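PDB 2RFB: cytochrome P450 from Picrophilus torridus, which binds heme b and, as in other cytochromes P450, probably works as a monooxygenase that inserts one atom of molecular oxygen into a substrate. Local coordinates for residues Leu25-Asp28 with Lys29-Ser32; Ile48-Asp51 with Asn52-Lys56; Thr194-Ile197 with Gly198-Arg202; Ala305-Ala308 with Leu309-Leu313. One frame throughout, in Å; residues are numbered along the deposited sequence.

In the fold
All four contacts are local. They follow one another along the chain, and none nests in or crosses another. Interaction 1 closes the turn between helix 18-26 and strand 31-32. Interaction 2 turns the loop after that strand into helix 52-66, beside a heme propionate. These two touch, with Ser-32 OG 2.6 Å from Asp-51 OD2, a probable hydrogen bond. Interaction 3 is a turn of the long helix 175-206, and interaction 4 a turn of helix 298-315. They pack side by side, with Leu-196, Ile-197, Met-200 and Ile-201 against Ala-305, Ala-308 and Ile-312. Interactions 1 and 3 have centres about 30 Å apart, on opposite sides of the chain's centre.

Interaction 1 (Leu25-Asp28 with Lys29-Ser32); sequences LMND and KIFS
Asn-27 O takes two backbone donors as the chain leaves helix 18-26 and turns into strand 31-32. Phe-31 N gives the firm bond, at 2.7 Å and nearly straight at 170°. Ile-30 N adds a weak one to the same oxygen, at 3.1 Å. This is the tight part. Phe-31 CD1 lies 3.6 Å from Asn-27 O, and Ile-30 CG2 sits over one face of the ring, toward its rim. His-23, Val-24, Ser-244 and Ile-246 also touch the Phe-31 side chain. Asn-27 and Ile-30 run side by side, and Asn-27 ND2 turns back to bond His-23 O.

The other side is looser. Lys-29 is exposed and extends alongside Asp-28, but Asp-28 OD2 and Lys-29 NZ stay 6.1 Å apart. A water accepts from Lys-29 N at 3.1 Å and donates weakly to Asp-28 OD1. Asp-28 CG sits between its own N and carbonyl carbon (chi1 55°), which brings the carboxylate back over the Lys-29 amide. With an alanine at Asp-28, the water would probably lose one of its two holds and the side of Asn-52 some of its packing. Strand 31-32 pairs with strand 239-240 just beyond the turn. Within the turn, one carbonyl, Asn-27 O, takes both backbone bonds, one of them weak, while the acid and lysine act as neighbours without a salt bridge.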
loop_
_atom_site.group_PDB
_atom_site.type_symbol
_atom_site.label_atom_id
_atom_site.label_comp_id
_atom_site.label_asym_id
_atom_site.label_seq_id
_atom_site.Cartn_x
_atom_site.Cartn_y
_atom_site.Cartn_z
ATOM N N LEU A 25 -1.557 2.090 17.294
ATOM C CA LEU A 25 -0.468 1.585 16.417
ATOM C C LEU A 25 0.909 1.694 17.066
ATOM O O LEU A 25 1.759 0.889 16.803
ATOM C CB LEU A 25 -0.469 2.286 15.039
ATOM C CG LEU A 25 -1.751 2.107 14.245
ATOM C CD1 LEU A 25 -1.767 2.949 12.986
ATOM C CD2 LEU A 25 -1.799 0.631 13.894
ATOM N N MET A 26 1.156 2.716 17.871
ATOM C CA MET A 26 2.492 2.846 18.499
ATOM C C MET A 26 2.677 1.846 19.654
ATOM O O MET A 26 3.798 1.643 20.145
ATOM C CB MET A 26 2.695 4.262 19.058
ATOM C CG MET A 26 2.885 5.372 18.024
ATOM S SD MET A 26 4.495 5.256 17.188
ATOM C CE MET A 26 5.695 5.490 18.448
ATOM N N ASN A 27 1.580 1.240 20.124
ATOM C CA ASN A 27 1.686 0.301 21.271
ATOM C C ASN A 27 1.465 -1.160 20.773
ATOM O O ASN A 27 0.493 -1.848 21.118
ATOM C CB ASN A 27 0.796 0.736 22.455
ATOM C CG ASN A 27 1.329 1.993 23.184
ATOM O OD1 ASN A 27 2.137 1.912 24.111
ATOM N ND2 ASN A 27 0.833 3.145 22.798
ATOM N N ASP A 28 2.404 -1.581 19.929
ATOM C CA ASP A 28 2.489 -2.938 19.384
ATOM C C ASP A 28 2.462 -4.070 20.423
ATOM O O ASP A 28 1.869 -5.093 20.146
ATOM C CB ASP A 28 3.733 -3.048 18.506
ATOM C CG ASP A 28 4.972 -2.652 19.246
ATOM O OD1 ASP A 28 5.254 -1.459 19.377
ATOM O OD2 ASP A 28 5.670 -3.543 19.769
ATOM N N LYS A 29 3.104 -3.899 21.584
ATOM C CA LYS A 29 3.020 -4.852 22.700
ATOM C C LYS A 29 1.689 -4.917 23.447
ATOM O O LYS A 29 1.408 -5.919 24.128
ATOM C CB LYS A 29 4.113 -4.590 23.768
ATOM C CG LYS A 29 5.560 -4.720 23.230
ATOM C CD LYS A 29 6.591 -4.348 24.269
ATOM C CE LYS A 29 8.002 -4.553 23.698
ATOM N NZ LYS A 29 9.050 -4.688 24.772
ATOM N N ILE A 30 0.916 -3.845 23.396
ATOM C CA ILE A 30 -0.410 -3.863 23.991
ATOM C C ILE A 30 -1.403 -4.349 22.924
ATOM O O ILE A 30 -2.275 -5.227 23.200
ATOM C CB ILE A 30 -0.816 -2.484 24.596
ATOM C CG1 ILE A 30 0.150 -2.080 25.722
ATOM C CG2 ILE A 30 -2.245 -2.538 25.140
ATOM C CD1 ILE A 30 -0.028 -0.665 26.277
ATOM N N PHE A 31 -1.254 -3.811 21.702
ATOM C CA PHE A 31 -2.142 -4.196 20.599
ATOM C C PHE A 31 -1.372 -4.975 19.578
ATOM O O PHE A 31 -0.605 -4.430 18.790
ATOM C CB PHE A 31 -2.870 -2.991 20.002
ATOM C CG PHE A 31 -3.557 -2.143 21.029
ATOM C CD1 PHE A 31 -2.932 -1.015 21.554
ATOM C CD2 PHE A 31 -4.836 -2.489 21.497
ATOM C CE1 PHE A 31 -3.587 -0.237 22.576
ATOM C CE2 PHE A 31 -5.474 -1.748 22.470
ATOM C CZ PHE A 31 -4.847 -0.594 23.011
ATOM N N SER A 32 -1.608 -6.278 19.592
ATOM C CA SER A 32 -0.892 -7.244 18.784
ATOM C C SER A 32 -1.381 -7.252 17.348
ATOM O O SER A 32 -2.470 -6.787 17.067
ATOM C CB SER A 32 -1.139 -8.612 19.394
ATOM O OG SER A 32 -0.732 -9.630 18.522
HETATM O O HOH W 1 4.741 -1.499 22.535
#

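Interaction 2 (Ile48-Asp51 with Asn52-Lys56); sequences ITMD and NPEHK. With HEM (protoporphyrin IX containing Fe), chain G.
Met-50 and Asp-51 meet His-55 at the start of helix 52-66, beside the heme propionates. Asp-51 stands at the N-cap position, and its O accepts His-55 N at 3.0 Å, with the donor tilted 33° from the carbonyl plane. Its carboxylate makes no capping bond. It turns away to Ser-32 OG and Ser-33 N instead. Met-50 CB packs on His-55 CB at 3.7 Å, and Met-50 O is 3.3 Å from that same CB.

His-55 and Arg-59 are four residues apart on this helix. They form the His-x-x-x-Arg pattern of the P450 C helix, and both bind the heme. The His-55 ring has a propionate carbon, HEM CGD, at its edge and in its plane. The model is too tight there for the exact contact to be trusted. His-293 packs on His-55 edge-to-face, and HEM also bonds His-293, Arg-59 and Arg-238. Ile-48 has CG1 anti to its own N, which brings it 3.8 Å from HEM CAD.

On the outer side Met-50 and Glu-54 cross obliquely. Met-50 SD is 3.8 Å from Glu-54 OE2 and 4.0 Å from Glu-54 CG.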
loop_
_atom_site.group_PDB
_atom_site.type_symbol
_atom_site.label_atom_id
_atom_site.label_comp_id
_atom_site.label_asym_id
_atom_site.label_seq_id
_atom_site.Cartn_x
_atom_site.Cartn_y
_atom_site.Cartn_z
ATOM N N ILE A 48 3.577 -9.207 8.319
ATOM C CA ILE A 48 2.542 -8.258 8.716
ATOM C C ILE A 48 1.738 -8.724 9.927
ATOM O O ILE A 48 1.265 -7.897 10.695
ATOM C CB ILE A 48 1.606 -7.797 7.519
ATOM C CG1 ILE A 48 1.020 -6.403 7.788
ATOM C CG2 ILE A 48 0.525 -8.874 7.111
ATOM C CD1 ILE A 48 0.331 -5.759 6.517
ATOM N N THR A 49 1.592 -10.031 10.106
ATOM C CA THR A 49 0.774 -10.532 11.184
ATOM C C THR A 49 1.633 -11.016 12.366
ATOM O O THR A 49 1.145 -11.756 13.234
ATOM C CB THR A 49 -0.177 -11.651 10.696
ATOM O OG1 THR A 49 0.580 -12.717 10.134
ATOM C CG2 THR A 49 -1.102 -11.149 9.605
ATOM N N MET A 50 2.899 -10.580 12.424
ATOM C CA MET A 50 3.819 -11.025 13.476
ATOM C C MET A 50 4.120 -9.942 14.478
ATOM O O MET A 50 4.233 -8.783 14.111
ATOM C CB MET A 50 5.140 -11.436 12.871
ATOM C CG MET A 50 5.107 -12.757 12.176
ATOM S SD MET A 50 6.657 -12.911 11.298
ATOM C CE MET A 50 6.237 -14.287 10.190
ATOM N N ASP A 51 4.311 -10.331 15.729
ATOM C CA ASP A 51 4.600 -9.391 16.764
ATOM C C ASP A 51 6.061 -9.126 16.923
ATOM O O ASP A 51 6.923 -9.871 16.479
ATOM C CB ASP A 51 3.952 -9.785 18.090
ATOM C CG ASP A 51 2.459 -9.545 18.083
ATOM O OD1 ASP A 51 1.952 -8.750 17.258
ATOM O OD2 ASP A 51 1.759 -10.152 18.899
ATOM N N ASN A 52 6.291 -8.060 17.657
ATOM C CA ASN A 52 7.470 -7.243 17.525
ATOM C C ASN A 52 8.773 -7.889 17.308
ATOM O O ASN A 52 9.441 -7.428 16.344
ATOM C CB ASN A 52 7.595 -6.182 18.620
ATOM C CG ASN A 52 8.733 -5.183 18.337
ATOM O OD1 ASN A 52 9.327 -5.166 17.212
ATOM N ND2 ASN A 52 9.045 -4.332 19.373
ATOM N N PRO A 53 9.124 -8.945 18.121
ATOM C CA PRO A 53 10.436 -9.618 18.041
ATOM C C PRO A 53 10.632 -10.505 16.765
ATOM O O PRO A 53 11.414 -10.150 15.876
ATOM C CB PRO A 53 10.507 -10.426 19.354
ATOM C CG PRO A 53 9.087 -10.720 19.680
ATOM C CD PRO A 53 8.249 -9.597 19.123
ATOM N N GLU A 54 9.932 -11.621 16.653
ATOM C CA GLU A 54 9.915 -12.348 15.378
ATOM C C GLU A 54 9.698 -11.461 14.124
ATOM O O GLU A 54 10.248 -11.742 13.046
ATOM C CB GLU A 54 8.860 -13.466 15.431
ATOM C CG GLU A 54 8.866 -14.437 14.271
ATOM C CD GLU A 54 7.920 -15.620 14.501
ATOM O OE1 GLU A 54 8.186 -16.438 15.424
ATOM O OE2 GLU A 54 6.914 -15.738 13.761
ATOM N N HIS A 55 8.921 -10.386 14.270
ATOM C CA HIS A 55 8.605 -9.517 13.130
ATOM C C HIS A 55 9.834 -8.744 12.631
ATOM O O HIS A 55 9.966 -8.511 11.443
ATOM C CB HIS A 55 7.433 -8.567 13.484
ATOM C CG HIS A 55 7.518 -7.200 12.860
ATOM N ND1 HIS A 55 6.726 -6.812 11.796
ATOM C CD2 HIS A 55 8.292 -6.129 13.161
ATOM C CE1 HIS A 55 7.007 -5.559 11.477
ATOM N NE2 HIS A 55 7.958 -5.127 12.291
ATOM N N LYS A 56 10.718 -8.345 13.538
ATOM C CA LYS A 56 11.863 -7.486 13.193
ATOM C C LYS A 56 12.883 -8.307 12.427
ATOM O O LYS A 56 13.494 -7.843 11.450
ATOM C CB LYS A 56 12.502 -6.925 14.478
ATOM C CG LYS A 56 13.603 -5.888 14.276
ATOM C CD LYS A 56 14.338 -5.596 15.592
ATOM C CE LYS A 56 15.517 -4.660 15.382
ATOM N NZ LYS A 56 16.742 -5.373 14.872
HETATM C CHA HEM G . 2.422 -2.046 5.695
HETATM C CHB HEM G . -0.409 1.453 3.687
HETATM C CHC HEM G . 2.246 0.928 -0.462
HETATM C CHD HEM G . 4.565 -3.004 1.266
HETATM C C1A HEM G . 1.467 -1.032 5.506
HETATM C C2A HEM G . 0.590 -0.507 6.527
HETATM C C3A HEM G . -0.181 0.463 5.937
HETATM C C4A HEM G . 0.231 0.551 4.583
HETATM C CMA HEM G . -1.351 1.423 6.494
HETATM C CAA HEM G . 0.571 -0.993 8.018
HETATM C CBA HEM G . -0.430 -2.155 8.250
HETATM C CGA HEM G . -0.397 -2.391 9.734
HETATM O O1A HEM G . 0.151 -1.535 10.521
HETATM O O2A HEM G . -0.931 -3.444 10.137
HETATM C C1B HEM G . 0.085 1.640 2.381
HETATM C C2B HEM G . -0.266 2.692 1.456
HETATM C C3B HEM G . 0.507 2.459 0.344
HETATM C C4B HEM G . 1.316 1.321 0.559
HETATM C CMB HEM G . -1.345 3.810 1.806
HETATM C CAB HEM G . 0.729 3.096 -1.116
HETATM C CBB HEM G . 0.393 4.439 -1.460
HETATM C C1C HEM G . 3.224 -0.128 -0.426
HETATM C C2C HEM G . 4.261 -0.592 -1.376
HETATM C C3C HEM G . 4.849 -1.688 -0.834
HETATM C C4C HEM G . 4.222 -1.965 0.397
HETATM C CMC HEM G . 4.725 -0.038 -2.799
HETATM C CAC HEM G . 6.049 -2.531 -1.423
HETATM C CBC HEM G . 5.979 -3.865 -1.586
HETATM C C1D HEM G . 4.189 -3.089 2.647
HETATM C C2D HEM G . 4.647 -4.087 3.586
HETATM C C3D HEM G . 3.939 -3.759 4.914
HETATM C C4D HEM G . 3.175 -2.606 4.656
HETATM C CMD HEM G . 5.605 -5.296 3.341
HETATM C CAD HEM G . 3.972 -4.434 6.327
HETATM C CBD HEM G . 5.205 -3.882 7.077
HETATM C CGD HEM G . 5.310 -4.502 8.433
HETATM O O1D HEM G . 4.292 -5.117 8.887
HETATM O O2D HEM G . 6.404 -4.396 9.064
HETATM N NA HEM G . 1.236 -0.345 4.310
HETATM N NB HEM G . 1.097 0.816 1.802
HETATM N NC HEM G . 3.269 -1.017 0.648
HETATM N ND HEM G . 3.303 -2.216 3.323
HETATM FE FE HEM G . 2.422 -0.617 2.579
#

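Interaction 3 (Thr194-Ile197 with Gly198-Arg202); sequences TNLI and GNMIR
Met-200 lies one helical turn on from Leu-196 and Ile-197, and its side chain folds back over both. The CB is 3.7 Å from Leu-196 O. The CG comes closer to that oxygen, at 3.2 Å, and meets Leu-196 CG at 4.3 Å. Beyond CG the chain runs on straight and then bends at SD (chi3 -75°). The bend brings CE back along the helix, to 4.1 Å from Ile-197 CA and 4.4 Å from Ile-197 CG1. The same methyl packs on Ala-305 of helix 298-315, and Phe-221 and Thr-225 of helix 218-228 touch this side chain too.

Next to it, Ile-197 CG2 meets Ile-201 CD1 at 4.2 Å. The backbone beneath is regular helix. Met-200 N bonds Leu-196 O at 2.7 Å. Gly-198, Asn-199 and Ile-201 N bond Thr-194, Asn-195 and Ile-197 O in the same i to i+4 pattern, the Ile-201 bond being longer and more bent. Asn-199 rests on Asn-195 O with its CG, and its ND2 bonds Leu-335 O and Tyr-229 O.

Helix 175-206 is the long helix that passes over the heme in the P450 fold, and Leu-196 touches the cofactor. The carbonyls of Thr-194 to Gly-198 are all taken by amides four residues on, and the side chains of Leu-196, Ile-197, Met-200 and Ile-201 are apolar. That chemistry suits a buried helix.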
loop_
_atom_site.group_PDB
_atom_site.type_symbol
_atom_site.label_atom_id
_atom_site.label_comp_id
_atom_site.label_asym_id
_atom_site.label_seq_id
_atom_site.Cartn_x
_atom_site.Cartn_y
_atom_site.Cartn_z
ATOM N N THR A 194 -2.162 1.745 -6.872
ATOM C CA THR A 194 -3.053 1.953 -7.981
ATOM C C THR A 194 -4.130 2.902 -7.461
ATOM O O THR A 194 -4.594 3.836 -8.156
ATOM C CB THR A 194 -3.677 0.616 -8.482
ATOM O OG1 THR A 194 -2.649 -0.280 -8.912
ATOM C CG2 THR A 194 -4.654 0.837 -9.633
ATOM N N ASN A 195 -4.566 2.651 -6.242
ATOM C CA ASN A 195 -5.646 3.470 -5.672
ATOM C C ASN A 195 -5.183 4.933 -5.487
ATOM O O ASN A 195 -5.906 5.849 -5.798
ATOM C CB ASN A 195 -6.202 2.791 -4.423
ATOM C CG ASN A 195 -7.057 1.543 -4.754
ATOM O OD1 ASN A 195 -7.563 1.361 -5.878
ATOM N ND2 ASN A 195 -7.265 0.703 -3.760
ATOM N N LEU A 196 -3.952 5.139 -5.079
ATOM C CA LEU A 196 -3.387 6.486 -4.896
ATOM C C LEU A 196 -3.324 7.275 -6.184
ATOM O O LEU A 196 -3.652 8.467 -6.229
ATOM C CB LEU A 196 -1.980 6.419 -4.292
ATOM C CG LEU A 196 -1.304 7.764 -3.933
ATOM C CD1 LEU A 196 -2.107 8.547 -2.866
ATOM C CD2 LEU A 196 0.121 7.566 -3.449
ATOM N N ILE A 197 -2.880 6.604 -7.237
ATOM C CA ILE A 197 -2.776 7.240 -8.524
ATOM C C ILE A 197 -4.140 7.770 -8.957
ATOM O O ILE A 197 -4.241 8.936 -9.369
ATOM C CB ILE A 197 -2.136 6.322 -9.580
ATOM C CG1 ILE A 197 -0.661 6.157 -9.265
ATOM C CG2 ILE A 197 -2.323 6.907 -10.997
ATOM C CD1 ILE A 197 0.026 4.966 -9.964
ATOM N N GLY A 198 -5.186 6.953 -8.813
ATOM C CA GLY A 198 -6.546 7.386 -9.122
ATOM C C GLY A 198 -6.998 8.461 -8.151
ATOM O O GLY A 198 -7.705 9.381 -8.543
ATOM N N ASN A 199 -6.582 8.391 -6.883
ATOM C CA ASN A 199 -6.986 9.427 -5.969
ATOM C C ASN A 199 -6.266 10.781 -6.248
ATOM O O ASN A 199 -6.886 11.852 -6.054
ATOM C CB ASN A 199 -6.784 8.982 -4.526
ATOM C CG ASN A 199 -7.665 7.771 -4.138
ATOM O OD1 ASN A 199 -8.613 7.402 -4.843
ATOM N ND2 ASN A 199 -7.287 7.110 -3.052
ATOM N N MET A 200 -5.018 10.771 -6.734
ATOM C CA MET A 200 -4.389 12.048 -7.143
ATOM C C MET A 200 -5.107 12.649 -8.352
ATOM O O MET A 200 -5.159 13.891 -8.524
ATOM C CB MET A 200 -2.917 11.901 -7.491
ATOM C CG MET A 200 -2.095 11.248 -6.341
ATOM S SD MET A 200 -0.345 11.477 -6.661
ATOM C CE MET A 200 -0.047 10.294 -7.964
ATOM N N ILE A 201 -5.691 11.778 -9.178
ATOM C CA ILE A 201 -6.330 12.292 -10.389
ATOM C C ILE A 201 -7.628 12.938 -9.898
ATOM O O ILE A 201 -8.000 14.015 -10.341
ATOM C CB ILE A 201 -6.535 11.175 -11.476
ATOM C CG1 ILE A 201 -5.186 10.776 -12.074
ATOM C CG2 ILE A 201 -7.522 11.606 -12.570
ATOM C CD1 ILE A 201 -5.185 9.430 -12.802
ATOM N N ARG A 202 -8.279 12.310 -8.935
ATOM C CA ARG A 202 -9.441 12.912 -8.324
ATOM C C ARG A 202 -9.161 14.287 -7.646
ATOM O O ARG A 202 -9.964 15.222 -7.707
ATOM C CB ARG A 202 -10.016 11.915 -7.335
ATOM C CG ARG A 202 -11.212 12.389 -6.640
ATOM C CD ARG A 202 -11.759 11.306 -5.772
ATOM N NE ARG A 202 -12.907 11.822 -5.015
ATOM C CZ ARG A 202 -13.473 11.177 -4.001
ATOM N NH1 ARG A 202 -13.036 9.979 -3.618
ATOM N NH2 ARG A 202 -14.487 11.719 -3.381
#

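Interaction 4 (Ala305-Ala308 with Leu309-Leu313); sequences ASIA and LNDIL
Ala-305 O, Ser-306 O, Ile-307 O and Ala-308 O each accept the N-H four residues on, from Leu-309, Asn-310, Asp-311 and Ile-312. The Leu-309 N to Ala-305 O bond is 2.7 Å and almost straight, at 174°. The Asp-311 N to Ile-307 O bond is 2.8 Å and as straight, at 175°.

The side chains lie over these carbonyls. Ile-312 CG1 is 3.3 Å from Ala-308 O, and Leu-309 CB is 3.4 Å from Ala-305 O. Asp-311 runs alongside Ile-307, pointing the same way. The helix backbone sets Asp-311 CB 3.4 Å from Ile-307 O. With CG beside its own N (chi1 -78°), the carboxylate lies along Ile-307, Asp-311 OD2 being 3.9 Å from Ile-307 CG2. An alanine here lacks the carboxylate, and would probably leave Ile-307 CG2 without its neighbour on that side.

Further out, Ala-305 and Ala-308 face helix 175-206, which is consistent with its close approach, and Ile-201 CD1 of that helix is 3.6 Å from Ile-312 CD1. Helix 218-228 brings Arg-218 and Phe-221 against Leu-309, Ile-211 and Ala-214 touch Leu-313, and Ser-82 of helix 75-86 touches Ile-307. Helix 298-315 is the L helix of P450s and starts just after Cys-295, the axial ligand of the heme iron. Within the helix the contact is backbone hydrogen bonding, with side-chain carbons resting on the carbonyls. The apolar packing is outward, against other helices, and Ser-306, Asn-310 and Asp-311 make the partly exposed polar side.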
loop_
_atom_site.group_PDB
_atom_site.type_symbol
_atom_site.label_atom_id
_atom_site.label_comp_id
_atom_site.label_asym_id
_atom_site.label_seq_id
_atom_site.Cartn_x
_atom_site.Cartn_y
_atom_site.Cartn_z
ATOM N N ALA A 305 4.357 7.466 -7.009
ATOM C CA ALA A 305 3.284 8.439 -7.122
ATOM C C ALA A 305 3.846 9.745 -7.693
ATOM O O ALA A 305 3.261 10.372 -8.629
ATOM C CB ALA A 305 2.657 8.690 -5.754
ATOM N N SER A 306 5.004 10.126 -7.181
ATOM C CA SER A 306 5.605 11.380 -7.618
ATOM C C SER A 306 5.868 11.408 -9.147
ATOM O O SER A 306 5.651 12.444 -9.828
ATOM C CB SER A 306 6.895 11.591 -6.877
ATOM O OG SER A 306 7.670 12.525 -7.574
ATOM N N ILE A 307 6.329 10.281 -9.698
ATOM C CA ILE A 307 6.622 10.257 -11.120
ATOM C C ILE A 307 5.275 10.168 -11.849
ATOM O O ILE A 307 5.108 10.802 -12.903
ATOM C CB ILE A 307 7.583 9.072 -11.466
ATOM C CG1 ILE A 307 9.027 9.399 -11.124
ATOM C CG2 ILE A 307 7.434 8.575 -12.902
ATOM C CD1 ILE A 307 9.817 8.133 -10.660
ATOM N N ALA A 308 4.336 9.382 -11.292
ATOM C CA ALA A 308 3.001 9.240 -11.897
ATOM C C ALA A 308 2.319 10.589 -12.021
ATOM O O ALA A 308 1.851 10.953 -13.082
ATOM C CB ALA A 308 2.112 8.254 -11.106
ATOM N N LEU A 309 2.292 11.343 -10.929
ATOM C CA LEU A 309 1.820 12.730 -10.975
ATOM C C LEU A 309 2.528 13.540 -12.055
ATOM O O LEU A 309 1.881 14.113 -12.944
ATOM C CB LEU A 309 2.044 13.399 -9.631
ATOM C CG LEU A 309 1.430 14.784 -9.441
ATOM C CD1 LEU A 309 -0.154 14.757 -9.404
ATOM C CD2 LEU A 309 2.006 15.280 -8.138
ATOM N N ASN A 310 3.843 13.584 -12.019
ATOM C CA ASN A 310 4.492 14.340 -13.035
ATOM C C ASN A 310 4.077 13.924 -14.470
ATOM O O ASN A 310 3.712 14.769 -15.318
ATOM C CB ASN A 310 6.005 14.292 -12.864
ATOM C CG ASN A 310 6.688 15.356 -13.651
ATOM O OD1 ASN A 310 7.804 15.184 -14.098
ATOM N ND2 ASN A 310 6.009 16.464 -13.851
ATOM N N ASP A 311 4.134 12.634 -14.742
ATOM C CA ASP A 311 3.753 12.148 -16.047
ATOM C C ASP A 311 2.297 12.420 -16.402
ATOM O O ASP A 311 2.003 12.733 -17.568
ATOM C CB ASP A 311 4.015 10.649 -16.152
ATOM C CG ASP A 311 5.472 10.337 -16.385
ATOM O OD1 ASP A 311 6.284 11.284 -16.599
ATOM O OD2 ASP A 311 5.791 9.135 -16.371
ATOM N N ILE A 312 1.385 12.301 -15.434
ATOM C CA ILE A 312 -0.014 12.514 -15.755
ATOM C C ILE A 312 -0.175 13.982 -16.007
ATOM O O ILE A 312 -0.798 14.391 -16.947
ATOM C CB ILE A 312 -0.936 12.053 -14.634
ATOM C CG1 ILE A 312 -1.079 10.546 -14.640
ATOM C CG2 ILE A 312 -2.305 12.745 -14.677
ATOM C CD1 ILE A 312 -1.628 10.053 -13.285
ATOM N N LEU A 313 0.419 14.804 -15.179
ATOM C CA LEU A 313 0.225 16.228 -15.383
ATOM C C LEU A 313 0.815 16.743 -16.687
ATOM O O LEU A 313 0.232 17.663 -17.272
ATOM C CB LEU A 313 0.679 17.037 -14.172
ATOM C CG LEU A 313 -0.220 16.930 -12.926
ATOM C CD1 LEU A 313 0.447 17.633 -11.763
ATOM C CD2 LEU A 313 -1.510 17.607 -13.208
#